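Local coordinates for protein mevalonate 3-kinase (Thermoplasma acidophilum, PDB 4RKS) that phosphorylates the 3-hydroxyl of (R)-mevalonate with ATP, yielding mevalonate 3-phosphate in an isoprenoid pathway of extreme acidophiles, at residues Ile277-Leu280 / Lys281-Arg284. Numbering follows the deposited sequence.
Sequences ISYL and KLIR
Ile283 lays both its branches against the ring of Tyr279, one helical turn earlier, and this pair forms the tight part of the contact. CD1 of Ile283 comes to 3.4 Å from CE2 of Tyr279, while CG2 of Ile283 lies 3.5 Å from Tyr279 CZ and close to the hydroxyl. The branches reach the ring because CG1 of Ile283 sits between its own backbone N and carbonyl carbon (chi1 52°), and the ring, swung opposite its backbone N (chi1 169°), leans forward along the helix. CD1 of Ile283 also approaches Leu280 CD2, at 4.1 Å. With an alanine at Tyr279, both branches of Ile283 would probably lose their aromatic partner, and a gap would be likely to open beside Ile314. All this belongs to the C-terminal part of helix 271-283, in the C-terminal domain of this GHMP kinase and away from the mevalonate pocket; the buried Ile277 and Leu280 seat the turn on Tyr291 of strand 289-292. Ile283 N makes a good i to i+4 bond to Tyr279 O (3.1 Å, 160°), whereas Arg284 N reaches Leu280 O only weakly. Toward solvent the packing is looser: Leu282 CD2 stays 4.2 Å from Tyr279 CD1, and the Lys281 chain runs off from the preceding turn. Arg284, bent at chi3, folds back with one guanidinium face over Leu280 O, and Asn289 bonds both to its NH2 and to that same carbonyl. A water in the plane of the guanidinium accepts from Arg284 NH1 (3.0 Å) and donates to Ile277 O.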
ATOM      1  N   ILE A 277      17.343  -0.508 -14.060  1.00 39.59           N
ATOM      2  CA  ILE A 277      17.402  -1.884 -13.576  1.00 33.13           C
ATOM      3  C   ILE A 277      18.671  -2.604 -14.039  1.00 37.85           C
ATOM      4  O   ILE A 277      19.288  -3.343 -13.269  1.00 38.17           O
ATOM      5  CB  ILE A 277      16.165  -2.680 -14.036  1.00 28.96           C
ATOM      6  CG1 ILE A 277      14.897  -2.091 -13.412  1.00 33.01           C
ATOM      7  CG2 ILE A 277      16.300  -4.145 -13.670  1.00 30.38           C
ATOM      8  CD1 ILE A 277      13.623  -2.864 -13.734  1.00 37.31           C
ATOM      9  N   SER A 278      19.068  -2.377 -15.290  1.00 38.18           N
ATOM     10  CA  SER A 278      20.293  -2.977 -15.808  1.00 41.09           C
ATOM     11  C   SER A 278      21.526  -2.477 -15.047  1.00 39.49           C
ATOM     12  O   SER A 278      22.442  -3.248 -14.764  1.00 42.62           O
ATOM     13  CB  SER A 278      20.449  -2.688 -17.306  1.00 44.05           C
ATOM     14  OG  SER A 278      19.354  -3.207 -18.042  1.00 40.98           O
ATOM     15  N   TYR A 279      21.552  -1.191 -14.726  1.00 29.23           N
ATOM     16  CA  TYR A 279      22.654  -0.630 -13.951  1.00 34.59           C
ATOM     17  C   TYR A 279      22.666  -1.234 -12.548  1.00 41.10           C
ATOM     18  O   TYR A 279      23.736  -1.526 -12.004  1.00 41.20           O
ATOM     19  CB  TYR A 279      22.550   0.894 -13.878  1.00 32.68           C
ATOM     20  CG  TYR A 279      23.488   1.551 -12.876  1.00 43.12           C
ATOM     21  CD1 TYR A 279      24.857   1.664 -13.130  1.00 45.84           C
ATOM     22  CD2 TYR A 279      23.000   2.079 -11.683  1.00 43.80           C
ATOM     23  CE1 TYR A 279      25.712   2.275 -12.210  1.00 46.94           C
ATOM     24  CE2 TYR A 279      23.842   2.690 -10.763  1.00 46.43           C
ATOM     25  CZ  TYR A 279      25.196   2.787 -11.028  1.00 49.73           C
ATOM     26  OH  TYR A 279      26.023   3.392 -10.104  1.00 46.57           O
ATOM     27  N   LEU A 280      21.472  -1.424 -11.977  1.00 33.41           N
ATOM     28  CA  LEU A 280      21.330  -2.023 -10.649  1.00 32.42           C
ATOM     29  C   LEU A 280      21.988  -3.401 -10.610  1.00 27.35           C
ATOM     30  O   LEU A 280      22.639  -3.761  -9.630  1.00 33.62           O
ATOM     31  CB  LEU A 280      19.838  -2.120 -10.245  1.00 27.88           C
ATOM     32  CG  LEU A 280      19.135  -0.781  -9.983  1.00 27.92           C
ATOM     33  CD1 LEU A 280      17.662  -0.964  -9.577  1.00 28.67           C
ATOM     34  CD2 LEU A 280      19.883   0.012  -8.939  1.00 30.93           C
ATOM     35  N   LYS A 281      21.821  -4.161 -11.686  1.00 28.02           N
ATOM     36  CA  LYS A 281      22.466  -5.461 -11.831  1.00 37.41           C
ATOM     37  C   LYS A 281      23.997  -5.353 -11.786  1.00 40.36           C
ATOM     38  O   LYS A 281      24.683  -6.256 -11.314  1.00 44.18           O
ATOM     39  CB  LYS A 281      22.024  -6.110 -13.144  1.00 38.59           C
ATOM     40  CG  LYS A 281      22.303  -7.590 -13.265  1.00 42.31           C
ATOM     41  CD  LYS A 281      21.655  -8.141 -14.535  1.00 49.71           C
ATOM     42  CE  LYS A 281      21.526  -9.658 -14.508  1.00 56.17           C
ATOM     43  NZ  LYS A 281      22.841 -10.343 -14.640  1.00 58.26           N
ATOM     44  N   LEU A 282      24.522  -4.238 -12.281  1.00 42.47           N
ATOM     45  CA  LEU A 282      25.962  -4.008 -12.311  1.00 40.90           C
ATOM     46  C   LEU A 282      26.523  -3.736 -10.918  1.00 35.07           C
ATOM     47  O   LEU A 282      27.462  -4.394 -10.482  1.00 42.10           O
ATOM     48  CB  LEU A 282      26.292  -2.841 -13.242  1.00 38.11           C
ATOM     49  CG  LEU A 282      27.749  -2.364 -13.258  1.00 42.59           C
ATOM     50  CD1 LEU A 282      28.676  -3.455 -13.781  1.00 41.47           C
ATOM     51  CD2 LEU A 282      27.895  -1.083 -14.077  1.00 46.19           C
ATOM     52  N   ILE A 283      25.940  -2.774 -10.211  1.00 32.39           N
ATOM     53  CA  ILE A 283      26.453  -2.416  -8.894  1.00 37.12           C
ATOM     54  C   ILE A 283      26.120  -3.447  -7.826  1.00 36.58           C
ATOM     55  O   ILE A 283      26.682  -3.395  -6.729  1.00 39.49           O
ATOM     56  CB  ILE A 283      25.938  -1.045  -8.439  1.00 35.56           C
ATOM     57  CG1 ILE A 283      24.420  -0.962  -8.555  1.00 36.78           C
ATOM     58  CG2 ILE A 283      26.559   0.038  -9.284  1.00 43.48           C
ATOM     59  CD1 ILE A 283      23.865   0.411  -8.188  1.00 36.37           C
ATOM     60  N   ARG A 284      25.231  -4.388  -8.148  1.00 35.56           N
ATOM     61  CA  ARG A 284      24.870  -5.447  -7.200  1.00 41.23           C
ATOM     62  C   ARG A 284      26.096  -6.293  -6.871  1.00 39.61           C
ATOM     63  O   ARG A 284      26.204  -6.858  -5.783  1.00 40.82           O
ATOM     64  CB  ARG A 284      23.737  -6.328  -7.748  1.00 37.41           C
ATOM     65  CG  ARG A 284      23.186  -7.347  -6.742  1.00 40.36           C
ATOM     66  CD  ARG A 284      21.794  -7.839  -7.125  1.00 43.19           C
ATOM     67  NE  ARG A 284      20.861  -6.731  -7.324  1.00 42.82           N
ATOM     68  CZ  ARG A 284      20.162  -6.526  -8.436  1.00 41.42           C
ATOM     69  NH1 ARG A 284      20.269  -7.369  -9.462  1.00 42.65           N
ATOM     70  NH2 ARG A 284      19.345  -5.482  -8.522  1.00 40.02           N
TER
HETATM   71  O   HOH W   1      18.783  -5.706 -11.512  1.00 33.09           O